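Local coordinates for uncharacterized protein (Legionella pneumophila subsp. pneumophila str. Philadelphia 1, PDB 4RXV) that is of unknown function but, through the N-terminal part that makes up this structure, probably acts as a cysteine peptidase of the papain-like kind, at residues T167-H179 against A184-L198. Numbering follows the deposited sequence.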
# COMPACT_ATOMS: atom_id res chain seq x y z
N THR A 167 -8.22 -3.11 -14.06
CA THR A 167 -7.78 -3.08 -12.67
C THR A 167 -6.34 -2.59 -12.60
O THR A 167 -5.49 -2.98 -13.39
CB THR A 167 -7.91 -4.45 -12.02
OG1 THR A 167 -9.28 -4.84 -12.06
CG2 THR A 167 -7.45 -4.41 -10.58
N LEU A 168 -6.08 -1.71 -11.63
CA LEU A 168 -4.73 -1.24 -11.33
C LEU A 168 -4.28 -1.70 -9.95
O LEU A 168 -5.05 -1.71 -8.99
CB LEU A 168 -4.66 0.27 -11.39
CG LEU A 168 -5.01 0.88 -12.74
CD1 LEU A 168 -5.17 2.39 -12.62
CD2 LEU A 168 -3.96 0.56 -13.79
N ILE A 169 -3.03 -2.13 -9.87
CA ILE A 169 -2.43 -2.63 -8.65
C ILE A 169 -1.67 -1.50 -7.95
O ILE A 169 -0.99 -0.70 -8.63
CB ILE A 169 -1.49 -3.81 -9.00
CG1 ILE A 169 -2.34 -5.01 -9.43
CG2 ILE A 169 -0.56 -4.19 -7.86
CD1 ILE A 169 -1.62 -5.93 -10.37
N VAL A 170 -1.71 -1.48 -6.63
CA VAL A 170 -1.04 -0.47 -5.82
C VAL A 170 -0.36 -1.21 -4.65
O VAL A 170 -1.02 -1.75 -3.76
CB VAL A 170 -2.00 0.62 -5.33
CG1 VAL A 170 -1.22 1.66 -4.57
CG2 VAL A 170 -2.76 1.24 -6.52
N ASP A 171 0.97 -1.19 -4.65
CA ASP A 171 1.77 -1.98 -3.73
C ASP A 171 2.91 -1.12 -3.18
O ASP A 171 4.05 -1.18 -3.70
CB ASP A 171 2.29 -3.23 -4.44
CG ASP A 171 2.95 -4.22 -3.50
OD1 ASP A 171 3.25 -3.87 -2.33
OD2 ASP A 171 3.18 -5.36 -3.96
N PRO A 172 2.65 -0.33 -2.14
CA PRO A 172 3.71 0.51 -1.59
C PRO A 172 4.88 -0.29 -1.01
O PRO A 172 6.03 0.17 -1.06
CB PRO A 172 3.00 1.31 -0.51
CG PRO A 172 1.77 0.51 -0.16
CD PRO A 172 1.35 -0.10 -1.47
N TRP A 173 4.63 -1.48 -0.47
CA TRP A 173 5.72 -2.33 0.01
C TRP A 173 6.72 -2.65 -1.08
O TRP A 173 7.93 -2.62 -0.83
CB TRP A 173 5.17 -3.59 0.66
CG TRP A 173 6.17 -4.48 1.32
CD1 TRP A 173 6.70 -4.36 2.58
CD2 TRP A 173 6.70 -5.69 0.79
NE1 TRP A 173 7.51 -5.43 2.86
CE2 TRP A 173 7.53 -6.26 1.77
CE3 TRP A 173 6.53 -6.36 -0.41
CZ2 TRP A 173 8.21 -7.48 1.58
CZ3 TRP A 173 7.21 -7.58 -0.61
CH2 TRP A 173 8.04 -8.12 0.39
N ALA A 174 6.24 -2.90 -2.31
CA ALA A 174 7.16 -3.15 -3.41
C ALA A 174 8.10 -1.96 -3.60
O ALA A 174 9.26 -2.14 -3.95
CB ALA A 174 6.41 -3.42 -4.69
N VAL A 175 7.59 -0.73 -3.42
CA VAL A 175 8.39 0.48 -3.57
C VAL A 175 9.37 0.63 -2.39
O VAL A 175 10.54 0.97 -2.58
CB VAL A 175 7.48 1.71 -3.71
CG1 VAL A 175 8.31 3.00 -3.88
CG2 VAL A 175 6.58 1.53 -4.93
N GLY A 176 8.92 0.31 -1.18
CA GLY A 176 9.81 0.21 -0.04
C GLY A 176 10.94 -0.78 -0.25
O GLY A 176 12.08 -0.57 0.20
N MET A 177 10.65 -1.84 -0.99
CA MET A 177 11.57 -2.92 -1.34
C MET A 177 12.36 -2.62 -2.62
O MET A 177 13.03 -3.51 -3.14
CB MET A 177 10.82 -4.24 -1.47
CG MET A 177 10.21 -4.72 -0.15
SD MET A 177 11.45 -5.21 1.08
CE MET A 177 11.97 -6.79 0.42
N GLY A 178 12.35 -1.37 -3.07
CA GLY A 178 13.25 -0.92 -4.10
C GLY A 178 12.72 -0.93 -5.52
O GLY A 178 13.42 -0.47 -6.41
N HIS A 179 11.49 -1.39 -5.74
CA HIS A 179 10.93 -1.41 -7.08
C HIS A 179 10.41 -0.03 -7.46
O HIS A 179 9.94 0.72 -6.61
CB HIS A 179 9.82 -2.46 -7.17
CG HIS A 179 10.34 -3.85 -6.94
ND1 HIS A 179 10.78 -4.65 -7.97
CD2 HIS A 179 10.53 -4.56 -5.80
CE1 HIS A 179 11.20 -5.80 -7.48
NE2 HIS A 179 11.09 -5.76 -6.16
N ALA A 184 4.67 -0.85 -9.46
CA ALA A 184 4.01 -0.96 -8.16
C ALA A 184 2.89 0.02 -7.89
O ALA A 184 2.03 -0.30 -7.08
CB ALA A 184 5.04 -0.83 -7.06
N LEU A 185 2.91 1.21 -8.46
CA LEU A 185 1.97 2.27 -8.06
C LEU A 185 0.99 2.58 -9.20
O LEU A 185 1.27 3.42 -10.07
CB LEU A 185 2.71 3.53 -7.60
CG LEU A 185 3.64 3.34 -6.39
CD1 LEU A 185 4.33 4.63 -6.03
CD2 LEU A 185 2.89 2.76 -5.17
N ALA A 186 -0.17 1.92 -9.15
CA ALA A 186 -1.28 2.11 -10.07
C ALA A 186 -0.92 1.64 -11.47
O ALA A 186 -0.92 2.42 -12.43
CB ALA A 186 -1.79 3.53 -10.04
N ILE A 187 -0.60 0.35 -11.57
CA ILE A 187 -0.16 -0.25 -12.82
C ILE A 187 -0.91 -1.55 -13.10
O ILE A 187 -1.41 -2.21 -12.19
CB ILE A 187 1.40 -0.50 -12.85
CG1 ILE A 187 1.90 -1.77 -12.09
CG2 ILE A 187 2.16 0.74 -12.41
CD1 ILE A 187 1.64 -1.85 -10.65
N PRO A 188 -1.02 -1.93 -14.37
CA PRO A 188 -1.64 -3.21 -14.70
C PRO A 188 -0.79 -4.39 -14.29
O PRO A 188 0.43 -4.28 -14.11
CB PRO A 188 -1.80 -3.15 -16.22
CG PRO A 188 -0.76 -2.18 -16.66
CD PRO A 188 -0.57 -1.20 -15.57
N LYS A 189 -1.41 -5.57 -14.18
CA LYS A 189 -0.71 -6.75 -13.71
C LYS A 189 0.52 -7.10 -14.52
O LYS A 189 1.49 -7.59 -13.97
CB LYS A 189 -1.65 -7.95 -13.62
CG LYS A 189 -2.23 -8.42 -14.93
CD LYS A 189 -3.13 -9.63 -14.73
CE LYS A 189 -3.48 -10.32 -16.04
NZ LYS A 189 -4.14 -9.39 -16.99
N GLU A 190 0.51 -6.81 -15.82
CA GLU A 190 1.67 -7.13 -16.64
C GLU A 190 2.93 -6.39 -16.24
O GLU A 190 4.04 -6.85 -16.55
CB GLU A 190 1.36 -6.85 -18.11
CG GLU A 190 0.35 -7.79 -18.70
CD GLU A 190 -1.09 -7.44 -18.37
OE1 GLU A 190 -1.40 -6.31 -17.92
OE2 GLU A 190 -1.94 -8.33 -18.61
N GLN A 191 2.73 -5.19 -15.65
CA GLN A 191 3.78 -4.28 -15.15
C GLN A 191 4.20 -4.59 -13.69
O GLN A 191 5.22 -4.08 -13.24
CB GLN A 191 3.36 -2.77 -15.23
CG GLN A 191 3.50 -2.05 -16.63
CD GLN A 191 2.99 -0.56 -16.68
OE1 GLN A 191 2.13 -0.23 -17.53
NE2 GLN A 191 3.57 0.36 -15.83
N PHE A 192 3.45 -5.42 -12.96
CA PHE A 192 3.61 -5.52 -11.51
C PHE A 192 4.81 -6.37 -11.12
O PHE A 192 4.98 -7.47 -11.61
CB PHE A 192 2.30 -6.05 -10.92
CG PHE A 192 2.34 -6.36 -9.43
CD1 PHE A 192 2.87 -5.46 -8.51
CD2 PHE A 192 1.78 -7.53 -8.96
CE1 PHE A 192 2.89 -5.77 -7.16
CE2 PHE A 192 1.79 -7.82 -7.61
CZ PHE A 192 2.33 -6.94 -6.72
N ALA A 193 5.60 -5.86 -10.18
CA ALA A 193 6.82 -6.51 -9.70
C ALA A 193 6.60 -7.95 -9.28
O ALA A 193 7.48 -8.77 -9.49
CB ALA A 193 7.37 -5.75 -8.53
N TYR A 194 5.48 -8.23 -8.62
CA TYR A 194 5.25 -9.57 -8.04
C TYR A 194 4.09 -10.26 -8.74
O TYR A 194 3.26 -10.94 -8.12
CB TYR A 194 5.03 -9.48 -6.52
CG TYR A 194 6.07 -8.68 -5.77
CD1 TYR A 194 7.43 -8.88 -5.95
CD2 TYR A 194 5.68 -7.72 -4.87
CE1 TYR A 194 8.38 -8.13 -5.27
CE2 TYR A 194 6.62 -6.97 -4.16
CZ TYR A 194 7.96 -7.18 -4.36
OH TYR A 194 8.84 -6.39 -3.65
N ASN A 195 4.02 -10.11 -10.05
CA ASN A 195 2.85 -10.59 -10.77
C ASN A 195 2.71 -12.11 -10.83
O ASN A 195 1.61 -12.57 -11.10
CB ASN A 195 2.70 -9.98 -12.15
CG ASN A 195 3.81 -10.30 -13.06
OD1 ASN A 195 4.76 -11.03 -12.76
ND2 ASN A 195 3.70 -9.76 -14.26
N ARG A 196 3.75 -12.90 -10.59
CA ARG A 196 3.58 -14.35 -10.53
C ARG A 196 3.07 -14.86 -9.19
O ARG A 196 2.74 -16.04 -9.07
CB ARG A 196 4.87 -15.06 -10.93
CG ARG A 196 5.33 -14.70 -12.31
CD ARG A 196 4.41 -15.26 -13.39
NE ARG A 196 4.78 -14.76 -14.71
CZ ARG A 196 4.04 -13.95 -15.47
NH1 ARG A 196 2.84 -13.53 -15.07
NH2 ARG A 196 4.50 -13.55 -16.65
N SER A 197 3.03 -14.00 -8.18
CA SER A 197 2.48 -14.37 -6.89
C SER A 197 1.17 -13.63 -6.60
O SER A 197 0.62 -13.77 -5.52
CB SER A 197 3.47 -14.07 -5.78
OG SER A 197 3.68 -12.68 -5.66
N LEU A 198 0.68 -12.87 -7.57
CA LEU A 198 -0.54 -12.08 -7.39
C LEU A 198 -1.74 -12.97 -7.08
O LEU A 198 -2.48 -12.72 -6.13
CB LEU A 198 -0.79 -11.24 -8.65
CG LEU A 198 -2.06 -10.40 -8.72
CD1 LEU A 198 -2.15 -9.46 -7.56
CD2 LEU A 198 -2.10 -9.65 -10.03
O HOH W 1 -4.28 -5.37 -14.31
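Ile169 O is gripped by two amides of the facing segment: Ile187 N at 3.1 Å, while Ala186 N adds a weak, bent bond. In return Ile169 N gives Ile187 O a nearly straight bond of 2.8 Å (175° at the hydrogen). The doubled grip marks a G1 beta bulge in the antiparallel pairing of 185-187 with strand 168-170, whose other side bonds to strand 136-146. Farther along, Asp171 N reaches Ala184 O, so the backbones stay joined right up to the helix 172-176.

The Ile169 side chain crosses Phe192 at about a right angle. Its chi1 of -70° sets CG2 over the ring centre, 3.8 Å from the centroid, a CH-pi contact, while CG1 carries CD1 to Leu198 CD2, tip to tip. Asp171 OD2 lies in plane at the edge of the same ring, 3.2 Å from Phe192 CE1. Asp171 OD1 caps the helix, accepting from Ala174 N above the carboxylate plane; a Schellman motif at Gly178 ends it.

Against the helix, Tyr194 lays CE2 on Ala174 CB and turns its edge toward the face of His179, an offset edge-to-face pair (planes at 78°), while Ala193 CB rests over one face of that imidazole. Tyr194 OH and His179 NE2 both bond to Cys32 O; Trp173 completes the aromatic group. Asp171 OD2 is hydrogen-bonded to His139 NE2, and Trp173 touches Cys102, consistent with the Cys-His-Asp catalytic triad of a clan CA peptidase, in which Asp171 would orient the histidine.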